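Local structure of GH18 chiitnase (Pseudoalteromonas aurantia, 6K7Z) at residues V174-F188 against Y208-G222. The protein is a family 18 glycoside hydrolase, an endochitinase that degrades chitin, probably by cutting within the polysaccharide chain. Residues are numbered along the deposited sequence; the frame is centred on the assembly and turned at random.
Sequences VELVGQEIDWLNVQF and YTKLPNMSPEKVIAG
Leu184 N donates to Lys218 O, and Ile220 N returns a bond to Leu184 O at 2.8 Å, which starts the parallel pairing of strands 183-187 and 219-222. Val186 N then reaches Ile220 O, and Phe188 N reaches Gly222 O. Gly222 N to Val186 O is weak.

Two side chains tie 208-222 to helix 169-177 and the turn that follows it. The Lys218 chain bends about its CB-CG bond (chi2 -149°), then runs extended past Asp182 O. Its NZ donates to Ile181 O at 2.8 Å and to Gly178 O at 3.1 Å. At Gly178 O it comes from the face opposite Ile181 N. With Lys218 cut back to an alanine, Ile181 O would probably lose this donor, and the 178-181 turn its tie to the strand. Asn213, in a type II turn, sends ND2 almost straight to Val174 O (2.9 Å, 174° at the hydrogen), in the carbonyl plane. That oxygen also accepts from Gly178 N.

Apolar contacts fill the helix-facing side. The bent Met214 chain sets CE 3.9 Å from Val174 CG1 and SD against Leu184 CD1. Val186 CG2 meets Val219 CG1. Phe188 CZ lies 3.9 Å from Tyr208 CE2, while Tyr208 OH is hydrogen-bonded to Glu162 OE2. On the other side of the sheet, Ile220 CG1 packs 3.7 Å from Trp183 CD1.

Strand 183-187, helix 198-209 and strand 219-224 form a beta-alpha-beta unit of the family 18 TIM barrel.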
loop_
_atom_site.group_PDB
_atom_site.type_symbol
_atom_site.label_atom_id
_atom_site.label_comp_id
_atom_site.label_asym_id
_atom_site.label_seq_id
_atom_site.Cartn_x
_atom_site.Cartn_y
_atom_site.Cartn_z
ATOM N N VAL A 174 -12.451 -3.515 -7.191
ATOM C CA VAL A 174 -11.744 -3.658 -8.464
ATOM C C VAL A 174 -12.731 -3.828 -9.610
ATOM O O VAL A 174 -12.462 -3.391 -10.735
ATOM C CB VAL A 174 -10.717 -4.810 -8.437
ATOM C CG1 VAL A 174 -9.635 -4.558 -7.389
ATOM C CG2 VAL A 174 -11.395 -6.166 -8.219
ATOM N N GLU A 175 -13.892 -4.426 -9.347
ATOM C CA GLU A 175 -14.889 -4.574 -10.400
ATOM C C GLU A 175 -15.405 -3.233 -10.898
ATOM O O GLU A 175 -15.690 -3.091 -12.089
ATOM C CB GLU A 175 -16.040 -5.429 -9.895
ATOM C CG GLU A 175 -15.701 -6.908 -9.967
ATOM C CD GLU A 175 -16.666 -7.770 -9.204
ATOM O OE1 GLU A 175 -17.476 -7.236 -8.415
ATOM O OE2 GLU A 175 -16.599 -8.992 -9.391
ATOM N N LEU A 176 -15.516 -2.238 -10.021
ATOM C CA LEU A 176 -16.061 -0.940 -10.406
ATOM C C LEU A 176 -15.007 0.070 -10.839
ATOM O O LEU A 176 -15.269 0.856 -11.755
ATOM C CB LEU A 176 -16.887 -0.353 -9.261
ATOM C CG LEU A 176 -18.384 -0.707 -9.262
ATOM C CD1 LEU A 176 -19.036 -0.221 -10.554
ATOM C CD2 LEU A 176 -18.614 -2.193 -9.075
ATOM N N VAL A 177 -13.823 0.086 -10.210
ATOM C CA VAL A 177 -12.838 1.132 -10.488
ATOM C C VAL A 177 -11.422 0.577 -10.630
ATOM O O VAL A 177 -10.452 1.340 -10.618
ATOM C CB VAL A 177 -12.847 2.227 -9.400
ATOM C CG1 VAL A 177 -14.215 2.921 -9.316
ATOM C CG2 VAL A 177 -12.400 1.650 -8.038
ATOM N N GLY A 178 -11.288 -0.742 -10.783
ATOM C CA GLY A 178 -9.962 -1.321 -10.942
ATOM C C GLY A 178 -9.151 -0.687 -12.054
ATOM O O GLY A 178 -7.923 -0.578 -11.955
ATOM N N GLN A 179 -9.820 -0.245 -13.122
ATOM C CA GLN A 179 -9.118 0.387 -14.231
ATOM C C GLN A 179 -8.457 1.700 -13.829
ATOM O O GLN A 179 -7.559 2.172 -14.537
ATOM C CB GLN A 179 -10.083 0.608 -15.400
ATOM C CG GLN A 179 -11.158 1.669 -15.153
ATOM C CD GLN A 179 -12.307 1.204 -14.252
ATOM O OE1 GLN A 179 -12.398 0.033 -13.865
ATOM N NE2 GLN A 179 -13.208 2.135 -13.931
ATOM N N GLU A 180 -8.857 2.292 -12.707
ATOM C CA GLU A 180 -8.300 3.554 -12.245
ATOM C C GLU A 180 -7.228 3.383 -11.176
ATOM O O GLU A 180 -6.653 4.379 -10.727
ATOM C CB GLU A 180 -9.421 4.448 -11.715
ATOM C CG GLU A 180 -10.438 4.801 -12.793
ATOM C CD GLU A 180 -11.524 5.720 -12.301
ATOM O OE1 GLU A 180 -11.389 6.289 -11.197
ATOM O OE2 GLU A 180 -12.526 5.877 -13.029
ATOM N N ILE A 181 -6.963 2.158 -10.749
ATOM C CA ILE A 181 -5.979 1.863 -9.711
ATOM C C ILE A 181 -4.724 1.339 -10.388
ATOM O O ILE A 181 -4.803 0.466 -11.267
ATOM C CB ILE A 181 -6.538 0.829 -8.715
ATOM C CG1 ILE A 181 -7.732 1.413 -7.958
ATOM C CG2 ILE A 181 -5.433 0.301 -7.778
ATOM C CD1 ILE A 181 -8.464 0.399 -7.092
ATOM N N ASP A 182 -3.563 1.840 -9.974
ATOM C CA ASP A 182 -2.336 1.374 -10.607
ATOM C C ASP A 182 -1.942 -0.018 -10.133
ATOM O O ASP A 182 -1.564 -0.863 -10.952
ATOM C CB ASP A 182 -1.213 2.378 -10.370
ATOM C CG ASP A 182 -1.451 3.681 -11.116
ATOM O OD1 ASP A 182 -1.151 3.738 -12.322
ATOM O OD2 ASP A 182 -1.946 4.626 -10.501
ATOM N N TRP A 183 -2.027 -0.290 -8.831
ATOM C CA TRP A 183 -1.758 -1.640 -8.344
ATOM C C TRP A 183 -2.258 -1.774 -6.912
ATOM O O TRP A 183 -2.600 -0.792 -6.251
ATOM C CB TRP A 183 -0.271 -1.995 -8.417
ATOM C CG TRP A 183 0.625 -1.076 -7.653
ATOM C CD1 TRP A 183 0.877 -1.102 -6.305
ATOM C CD2 TRP A 183 1.413 -0.011 -8.187
ATOM N NE1 TRP A 183 1.758 -0.106 -5.975
ATOM C CE2 TRP A 183 2.102 0.581 -7.111
ATOM C CE3 TRP A 183 1.605 0.505 -9.474
ATOM C CZ2 TRP A 183 2.967 1.655 -7.283
ATOM C CZ3 TRP A 183 2.465 1.575 -9.639
ATOM C CH2 TRP A 183 3.127 2.145 -8.553
ATOM N N LEU A 184 -2.288 -3.018 -6.450
ATOM C CA LEU A 184 -2.672 -3.375 -5.092
ATOM C C LEU A 184 -1.447 -3.905 -4.366
ATOM O O LEU A 184 -0.789 -4.822 -4.863
ATOM C CB LEU A 184 -3.748 -4.459 -5.092
ATOM C CG LEU A 184 -5.046 -4.201 -5.847
ATOM C CD1 LEU A 184 -5.959 -5.431 -5.731
ATOM C CD2 LEU A 184 -5.733 -2.936 -5.305
ATOM N N ASN A 185 -1.154 -3.342 -3.195
ATOM C CA ASN A 185 -0.096 -3.873 -2.327
ATOM C C ASN A 185 -0.756 -4.873 -1.385
ATOM O O ASN A 185 -1.226 -4.505 -0.309
ATOM C CB ASN A 185 0.579 -2.752 -1.544
ATOM C CG ASN A 185 1.297 -1.747 -2.442
ATOM O OD1 ASN A 185 2.064 -2.120 -3.330
ATOM N ND2 ASN A 185 1.052 -0.459 -2.198
ATOM N N VAL A 186 -0.820 -6.145 -1.793
ATOM C CA VAL A 186 -1.520 -7.150 -0.993
ATOM C C VAL A 186 -0.663 -7.524 0.215
ATOM O O VAL A 186 0.495 -7.929 0.071
ATOM C CB VAL A 186 -1.859 -8.397 -1.827
ATOM C CG1 VAL A 186 -2.661 -9.380 -0.981
ATOM C CG2 VAL A 186 -2.622 -8.011 -3.103
ATOM N N GLN A 187 -1.238 -7.411 1.415
ATOM C CA GLN A 187 -0.508 -7.687 2.653
ATOM C C GLN A 187 -0.637 -9.165 2.993
ATOM O O GLN A 187 -1.554 -9.587 3.699
ATOM C CB GLN A 187 -1.030 -6.825 3.797
ATOM C CG GLN A 187 -1.144 -5.350 3.477
ATOM C CD GLN A 187 -1.518 -4.527 4.700
ATOM O OE1 GLN A 187 -1.231 -4.919 5.832
ATOM N NE2 GLN A 187 -2.159 -3.373 4.474
ATOM N N PHE A 188 0.313 -9.968 2.514
ATOM C CA PHE A 188 0.286 -11.382 2.847
ATOM C C PHE A 188 0.905 -11.613 4.223
ATOM O O PHE A 188 1.831 -12.418 4.375
ATOM C CB PHE A 188 1.000 -12.206 1.767
ATOM C CG PHE A 188 0.219 -12.314 0.477
ATOM C CD1 PHE A 188 -0.946 -13.070 0.417
ATOM C CD2 PHE A 188 0.635 -11.636 -0.671
ATOM C CE1 PHE A 188 -1.668 -13.175 -0.756
ATOM C CE2 PHE A 188 -0.084 -11.744 -1.860
ATOM C CZ PHE A 188 -1.243 -12.512 -1.900
ATOM N N TYR A 208 -6.148 -13.488 -7.615
ATOM C CA TYR A 208 -6.336 -12.043 -7.582
ATOM C C TYR A 208 -5.973 -11.410 -8.916
ATOM O O TYR A 208 -6.587 -10.414 -9.321
ATOM C CB TYR A 208 -5.502 -11.413 -6.462
ATOM C CG TYR A 208 -5.761 -11.959 -5.078
ATOM C CD1 TYR A 208 -6.934 -12.644 -4.770
ATOM C CD2 TYR A 208 -4.826 -11.785 -4.070
ATOM C CE1 TYR A 208 -7.154 -13.155 -3.495
ATOM C CE2 TYR A 208 -5.046 -12.276 -2.796
ATOM C CZ TYR A 208 -6.202 -12.957 -2.512
ATOM O OH TYR A 208 -6.393 -13.454 -1.241
ATOM N N THR A 209 -4.972 -11.964 -9.616
ATOM C CA THR A 209 -4.614 -11.393 -10.911
ATOM C C THR A 209 -5.707 -11.590 -11.950
ATOM O O THR A 209 -5.685 -10.916 -12.984
ATOM C CB THR A 209 -3.327 -11.998 -11.466
ATOM O OG1 THR A 209 -3.540 -13.386 -11.754
ATOM C CG2 THR A 209 -2.186 -11.837 -10.472
ATOM N N LYS A 210 -6.638 -12.500 -11.698
ATOM C CA LYS A 210 -7.705 -12.828 -12.634
ATOM C C LYS A 210 -9.033 -12.182 -12.276
ATOM O O LYS A 210 -10.038 -12.450 -12.947
ATOM C CB LYS A 210 -7.870 -14.346 -12.714
ATOM C CG LYS A 210 -6.626 -15.050 -13.235
ATOM C CD LYS A 210 -6.831 -16.560 -13.289
ATOM C CE LYS A 210 -5.551 -17.272 -13.688
ATOM N NZ LYS A 210 -5.687 -18.759 -13.593
ATOM N N LEU A 211 -9.067 -11.348 -11.238
ATOM C CA LEU A 211 -10.265 -10.575 -10.947
ATOM C C LEU A 211 -10.520 -9.573 -12.071
ATOM O O LEU A 211 -9.600 -9.199 -12.795
ATOM C CB LEU A 211 -10.128 -9.853 -9.603
ATOM C CG LEU A 211 -10.242 -10.735 -8.348
ATOM C CD1 LEU A 211 -9.759 -9.997 -7.113
ATOM C CD2 LEU A 211 -11.667 -11.233 -8.141
ATOM N N PRO A 212 -11.771 -9.151 -12.257
ATOM C CA PRO A 212 -12.055 -8.144 -13.288
ATOM C C PRO A 212 -11.199 -6.896 -13.107
ATOM O O PRO A 212 -11.054 -6.379 -11.997
ATOM C CB PRO A 212 -13.548 -7.850 -13.086
ATOM C CG PRO A 212 -14.111 -9.164 -12.548
ATOM C CD PRO A 212 -13.000 -9.713 -11.665
ATOM N N ASN A 213 -10.606 -6.434 -14.210
ATOM C CA ASN A 213 -9.723 -5.275 -14.324
ATOM C C ASN A 213 -8.352 -5.512 -13.708
ATOM O O ASN A 213 -7.486 -4.646 -13.827
ATOM C CB ASN A 213 -10.326 -4.005 -13.707
ATOM C CG ASN A 213 -11.616 -3.610 -14.377
ATOM O OD1 ASN A 213 -11.686 -3.550 -15.604
ATOM N ND2 ASN A 213 -12.660 -3.402 -13.585
ATOM N N MET A 214 -8.116 -6.656 -13.084
ATOM C CA MET A 214 -6.813 -6.919 -12.497
ATOM C C MET A 214 -5.931 -7.700 -13.468
ATOM O O MET A 214 -6.372 -8.163 -14.527
ATOM C CB MET A 214 -6.971 -7.666 -11.176
ATOM C CG MET A 214 -7.547 -6.794 -10.064
ATOM S SD MET A 214 -6.405 -5.483 -9.553
ATOM C CE MET A 214 -7.145 -4.045 -10.332
ATOM N N SER A 215 -4.663 -7.825 -13.097
ATOM C CA SER A 215 -3.664 -8.546 -13.872
ATOM C C SER A 215 -2.445 -8.758 -12.988
ATOM O O SER A 215 -2.363 -8.161 -11.905
ATOM C CB SER A 215 -3.290 -7.752 -15.120
ATOM O OG SER A 215 -2.616 -6.568 -14.746
ATOM N N PRO A 216 -1.469 -9.561 -13.408
ATOM C CA PRO A 216 -0.212 -9.627 -12.640
ATOM C C PRO A 216 0.389 -8.265 -12.377
ATOM O O PRO A 216 0.799 -7.978 -11.241
ATOM C CB PRO A 216 0.689 -10.481 -13.539
ATOM C CG PRO A 216 -0.272 -11.359 -14.269
ATOM C CD PRO A 216 -1.469 -10.504 -14.541
ATOM N N GLU A 217 0.419 -7.399 -13.397
ATOM C CA GLU A 217 1.049 -6.094 -13.250
ATOM C C GLU A 217 0.429 -5.304 -12.109
ATOM O O GLU A 217 1.124 -4.529 -11.444
ATOM C CB GLU A 217 0.940 -5.323 -14.565
ATOM C CG GLU A 217 1.504 -3.906 -14.542
ATOM C CD GLU A 217 3.012 -3.853 -14.732
ATOM O OE1 GLU A 217 3.521 -2.739 -14.961
ATOM O OE2 GLU A 217 3.690 -4.908 -14.655
ATOM N N LYS A 218 -0.865 -5.500 -11.852
ATOM C CA LYS A 218 -1.587 -4.703 -10.870
ATOM C C LYS A 218 -1.664 -5.349 -9.492
ATOM O O LYS A 218 -2.336 -4.810 -8.610
ATOM C CB LYS A 218 -2.997 -4.399 -11.386
ATOM C CG LYS A 218 -2.981 -3.372 -12.525
ATOM C CD LYS A 218 -4.227 -2.510 -12.559
ATOM C CE LYS A 218 -4.111 -1.454 -13.641
ATOM N NZ LYS A 218 -5.375 -0.656 -13.773
ATOM N N VAL A 219 -0.999 -6.477 -9.270
ATOM C CA VAL A 219 -1.042 -7.139 -7.970
ATOM C C VAL A 219 0.388 -7.337 -7.490
ATOM O O VAL A 219 1.181 -8.025 -8.147
ATOM C CB VAL A 219 -1.802 -8.472 -8.024
ATOM C CG1 VAL A 219 -1.958 -9.034 -6.606
ATOM C CG2 VAL A 219 -3.181 -8.286 -8.698
ATOM N N ILE A 220 0.711 -6.724 -6.352
ATOM C CA ILE A 220 2.038 -6.790 -5.734
ATOM C C ILE A 220 1.919 -7.628 -4.470
ATOM O O ILE A 220 1.020 -7.398 -3.652
ATOM C CB ILE A 220 2.572 -5.385 -5.389
ATOM C CG1 ILE A 220 2.402 -4.416 -6.561
ATOM C CG2 ILE A 220 4.013 -5.445 -4.914
ATOM C CD1 ILE A 220 3.211 -4.762 -7.778
ATOM N N ALA A 221 2.837 -8.574 -4.286
ATOM C CA ALA A 221 2.806 -9.443 -3.115
ATOM C C ALA A 221 3.652 -8.836 -2.002
ATOM O O ALA A 221 4.849 -8.601 -2.190
ATOM C CB ALA A 221 3.301 -10.841 -3.471
ATOM N N GLY A 222 3.041 -8.584 -0.848
ATOM C CA GLY A 222 3.687 -7.853 0.245
ATOM C C GLY A 222 4.041 -8.765 1.410
ATOM O O GLY A 222 3.264 -9.661 1.771
#